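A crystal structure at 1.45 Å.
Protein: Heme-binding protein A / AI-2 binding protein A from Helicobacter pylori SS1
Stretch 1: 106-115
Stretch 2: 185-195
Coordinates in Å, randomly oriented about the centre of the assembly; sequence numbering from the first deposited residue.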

# COMPACT_ATOMS: atom_id res chain seq x y z
N LYS A 106 -10.54 22.64 -14.71
CA LYS A 106 -10.15 23.59 -15.77
C LYS A 106 -9.61 22.91 -17.02
O LYS A 106 -9.65 23.46 -18.14
CB LYS A 106 -9.16 24.61 -15.18
CG LYS A 106 -7.73 24.17 -15.10
CD LYS A 106 -6.85 25.31 -14.57
CE LYS A 106 -5.47 24.84 -14.14
NZ LYS A 106 -4.46 25.95 -14.08
N TYR A 107 -9.11 21.68 -16.91
CA TYR A 107 -8.47 20.94 -17.98
C TYR A 107 -9.41 19.91 -18.67
O TYR A 107 -9.01 19.25 -19.64
CB TYR A 107 -7.17 20.29 -17.54
CG TYR A 107 -7.31 19.48 -16.26
CD1 TYR A 107 -7.73 18.16 -16.31
CD2 TYR A 107 -6.97 20.03 -15.05
CE1 TYR A 107 -7.86 17.43 -15.15
CE2 TYR A 107 -7.01 19.28 -13.90
CZ TYR A 107 -7.50 17.98 -13.94
OH TYR A 107 -7.59 17.28 -12.76
N TRP A 108 -10.54 19.67 -18.05
CA TRP A 108 -11.57 18.76 -18.54
C TRP A 108 -12.93 19.36 -18.22
O TRP A 108 -13.52 19.23 -17.14
CB TRP A 108 -11.34 17.34 -17.98
CG TRP A 108 -12.41 16.39 -18.42
CD1 TRP A 108 -13.32 15.75 -17.66
CD2 TRP A 108 -12.66 15.92 -19.75
NE1 TRP A 108 -14.13 14.93 -18.40
CE2 TRP A 108 -13.73 14.99 -19.69
CE3 TRP A 108 -12.10 16.21 -20.99
CZ2 TRP A 108 -14.23 14.38 -20.82
CZ3 TRP A 108 -12.60 15.64 -22.11
CH2 TRP A 108 -13.64 14.70 -22.01
N ASN A 109 -13.49 20.07 -19.21
CA ASN A 109 -14.75 20.74 -18.93
C ASN A 109 -16.03 20.01 -19.31
O ASN A 109 -17.11 20.46 -18.93
CB ASN A 109 -14.72 22.17 -19.54
CG ASN A 109 -16.06 22.90 -19.46
OD1 ASN A 109 -16.72 23.11 -20.50
ND2 ASN A 109 -16.49 23.28 -18.25
N LYS A 110 -15.91 18.90 -20.03
CA LYS A 110 -17.07 18.17 -20.52
C LYS A 110 -17.67 17.37 -19.37
O LYS A 110 -16.92 16.86 -18.54
CB LYS A 110 -16.59 17.27 -21.66
CG LYS A 110 -17.69 16.63 -22.49
CD LYS A 110 -17.06 15.72 -23.52
CE LYS A 110 -18.07 15.13 -24.49
NZ LYS A 110 -18.30 16.07 -25.62
N LYS A 111 -19.00 17.36 -19.29
CA LYS A 111 -19.71 16.58 -18.27
C LYS A 111 -20.10 15.22 -18.85
O LYS A 111 -20.89 15.08 -19.79
CB LYS A 111 -20.92 17.28 -17.66
CG LYS A 111 -21.49 16.50 -16.49
CD LYS A 111 -22.33 17.27 -15.47
CE LYS A 111 -21.87 16.97 -14.05
NZ LYS A 111 -22.92 16.96 -13.00
N VAL A 112 -19.47 14.17 -18.35
CA VAL A 112 -19.61 12.85 -18.96
C VAL A 112 -20.00 11.84 -17.91
O VAL A 112 -19.50 11.84 -16.79
CB VAL A 112 -18.42 12.35 -19.78
CG1 VAL A 112 -17.97 13.43 -20.76
CG2 VAL A 112 -17.21 12.03 -18.96
N GLU A 113 -21.03 11.06 -18.22
CA GLU A 113 -21.56 10.03 -17.32
C GLU A 113 -20.70 8.76 -17.42
O GLU A 113 -20.38 8.25 -18.48
CB GLU A 113 -23.03 9.71 -17.67
CG GLU A 113 -23.71 8.77 -16.68
CD GLU A 113 -25.13 8.35 -17.07
OE1 GLU A 113 -25.51 8.76 -18.20
OE2 GLU A 113 -25.84 7.62 -16.35
N PHE A 114 -20.35 8.24 -16.24
CA PHE A 114 -19.67 6.95 -16.07
C PHE A 114 -20.55 5.82 -16.63
O PHE A 114 -21.76 5.79 -16.42
CB PHE A 114 -19.41 6.75 -14.57
CG PHE A 114 -19.20 5.31 -14.17
CD1 PHE A 114 -18.05 4.63 -14.53
CD2 PHE A 114 -20.17 4.64 -13.47
CE1 PHE A 114 -17.89 3.29 -14.25
CE2 PHE A 114 -19.99 3.31 -13.09
CZ PHE A 114 -18.85 2.67 -13.49
N SER A 115 -19.91 4.90 -17.32
CA SER A 115 -20.59 3.75 -17.84
C SER A 115 -19.59 2.61 -17.99
O SER A 115 -18.37 2.70 -17.73
CB SER A 115 -21.29 4.13 -19.17
OG SER A 115 -20.33 4.32 -20.18
N SER A 185 -8.98 1.48 -9.85
CA SER A 185 -9.75 2.68 -10.00
C SER A 185 -10.29 2.93 -11.41
O SER A 185 -9.66 2.52 -12.40
CB SER A 185 -8.83 3.84 -9.64
OG SER A 185 -8.50 3.93 -8.27
N ILE A 186 -11.46 3.55 -11.45
CA ILE A 186 -12.12 3.82 -12.73
C ILE A 186 -11.73 5.21 -13.27
O ILE A 186 -12.13 6.21 -12.66
CB ILE A 186 -13.62 3.65 -12.64
CG1 ILE A 186 -14.02 2.25 -12.08
CG2 ILE A 186 -14.26 3.83 -14.01
CD1 ILE A 186 -13.33 1.07 -12.72
N LEU A 187 -10.95 5.17 -14.35
CA LEU A 187 -10.61 6.42 -15.05
C LEU A 187 -11.60 6.62 -16.18
O LEU A 187 -12.40 5.73 -16.49
CB LEU A 187 -9.22 6.29 -15.64
CG LEU A 187 -8.05 6.53 -14.68
CD1 LEU A 187 -8.01 5.56 -13.51
CD2 LEU A 187 -6.74 6.53 -15.44
N SER A 188 -11.60 7.84 -16.74
CA SER A 188 -12.53 8.16 -17.82
C SER A 188 -11.95 7.89 -19.20
O SER A 188 -10.97 8.52 -19.64
CB SER A 188 -12.89 9.64 -17.76
OG SER A 188 -13.52 10.10 -18.97
N LYS A 189 -12.68 7.04 -19.95
CA LYS A 189 -12.35 6.78 -21.35
C LYS A 189 -12.50 8.04 -22.24
O LYS A 189 -11.62 8.21 -23.10
CB LYS A 189 -13.26 5.65 -21.86
CG LYS A 189 -12.96 5.25 -23.30
CD LYS A 189 -11.53 4.85 -23.52
CE LYS A 189 -11.27 3.84 -24.64
NZ LYS A 189 -11.11 4.42 -25.99
N ASP A 190 -13.55 8.81 -21.98
CA ASP A 190 -13.74 10.08 -22.75
C ASP A 190 -12.53 11.00 -22.57
O ASP A 190 -11.95 11.53 -23.55
CB ASP A 190 -15.07 10.75 -22.43
CG ASP A 190 -16.26 9.93 -22.91
OD1 ASP A 190 -16.27 9.49 -24.07
OD2 ASP A 190 -17.10 9.52 -22.09
N TYR A 191 -12.10 11.18 -21.30
CA TYR A 191 -10.93 12.01 -21.03
C TYR A 191 -9.66 11.45 -21.67
O TYR A 191 -8.85 12.13 -22.32
CB TYR A 191 -10.77 12.24 -19.52
CG TYR A 191 -9.55 13.06 -19.12
CD1 TYR A 191 -9.38 14.35 -19.61
CD2 TYR A 191 -8.63 12.62 -18.18
CE1 TYR A 191 -8.34 15.14 -19.25
CE2 TYR A 191 -7.60 13.43 -17.75
CZ TYR A 191 -7.45 14.69 -18.29
OH TYR A 191 -6.40 15.50 -17.90
N ALA A 192 -9.43 10.14 -21.54
CA ALA A 192 -8.31 9.48 -22.18
C ALA A 192 -8.32 9.66 -23.72
O ALA A 192 -7.24 9.91 -24.24
CB ALA A 192 -8.36 7.97 -21.85
N ASP A 193 -9.50 9.54 -24.31
CA ASP A 193 -9.59 9.69 -25.77
C ASP A 193 -9.23 11.15 -26.14
O ASP A 193 -8.50 11.36 -27.12
CB ASP A 193 -10.98 9.36 -26.26
CG ASP A 193 -11.29 7.89 -26.27
OD1 ASP A 193 -10.31 7.10 -26.22
OD2 ASP A 193 -12.52 7.71 -26.42
N TYR A 194 -9.77 12.10 -25.38
CA TYR A 194 -9.48 13.56 -25.58
C TYR A 194 -8.01 13.82 -25.53
O TYR A 194 -7.40 14.49 -26.36
CB TYR A 194 -10.22 14.41 -24.60
CG TYR A 194 -9.71 15.80 -24.35
CD1 TYR A 194 -10.27 16.88 -25.05
CD2 TYR A 194 -8.90 16.05 -23.26
CE1 TYR A 194 -9.82 18.18 -24.82
CE2 TYR A 194 -8.46 17.34 -23.01
CZ TYR A 194 -8.91 18.40 -23.79
OH TYR A 194 -8.45 19.68 -23.54
N LEU A 195 -7.30 13.33 -24.51
CA LEU A 195 -5.82 13.47 -24.41
C LEU A 195 -5.03 12.80 -25.52
O LEU A 195 -4.02 13.27 -26.02
CB LEU A 195 -5.26 12.96 -23.06
CG LEU A 195 -5.77 13.64 -21.81
CD1 LEU A 195 -5.21 12.90 -20.60
CD2 LEU A 195 -5.34 15.08 -21.77
O HOH W 1 -7.49 20.36 -21.42

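Shape, far more than polarity, joins these two stretches. No direct hydrogen bond or salt bridge crosses between them. Together they bury 429 Å² of surface, and Trp108 contributes the most.

Stretch 1 has no regular helix or strand. Stretch 2 begins as loop and turns into a helix at Lys189. Ser188 sits at the N-cap. Its OG accepts from Tyr191 N at 2.9 Å, nearly in line with the N-H bond. A serine suits this place because its short side chain can fold back to a free backbone amide of the first turn. Further on, Lys189 NZ forms a salt bridge with Asp193 OD1 at 2.8 Å, one turn along the helix and clear of stretch 1.

The main bump is the Trp108 indole. Its CA-to-CB bond points sideways, but with chi1 at t the ring end comes nearer the helix. The ring lies against a hollow lined by Asp190, Tyr191 and Tyr194. Tyr191 CA sits over one face of the six-membered ring, 4.0 Å from its centroid and 11° off the normal, a CH-pi contact. Trp108 CE3 meets the edge of the Tyr191 ring, 3.6 Å from CD1. Trp108 CZ3 reaches Tyr194 CB at 3.7 Å and lies over one face of the Tyr194 ring. Trp108 CH2 packs 3.9 Å from Asp190 C. A broad, flat side chain suits this place because it can touch backbone and side chains of the helix at once.

Tyr107 brings a second aromatic side chain of stretch 1 against the helix. Its CD1 lies 3.4 Å from Tyr191 OH and 4.0 Å from Tyr191 CZ. The hydroxyls of both tyrosines are hydrogen-bonded elsewhere in the structure. A water joins the stretches beside this contact. It donates to Tyr107 O at 2.6 Å and hydrogen-bonds to Tyr194 OH at 2.4 Å. The Tyr194 side chain thus offers carbon to Trp108 and a hydroxyl to the water.

Farther along stretch 1 the bumps are smaller. Val112 points toward the start of the helix. Its CB is 3.9 Å from Asp190 OD2, and its CG2 is 4.2 Å from Ser188 OG. These are packing contacts, and the compact valine fits beside the cap. Phe114 starts sideways, but its ring end comes nearer stretch 2. Phe114 CE1 meets Ile186 CG2 at 3.7 Å. Both residues are buried, as suits apolar side chains, and they extend the packing into the loop before the helix.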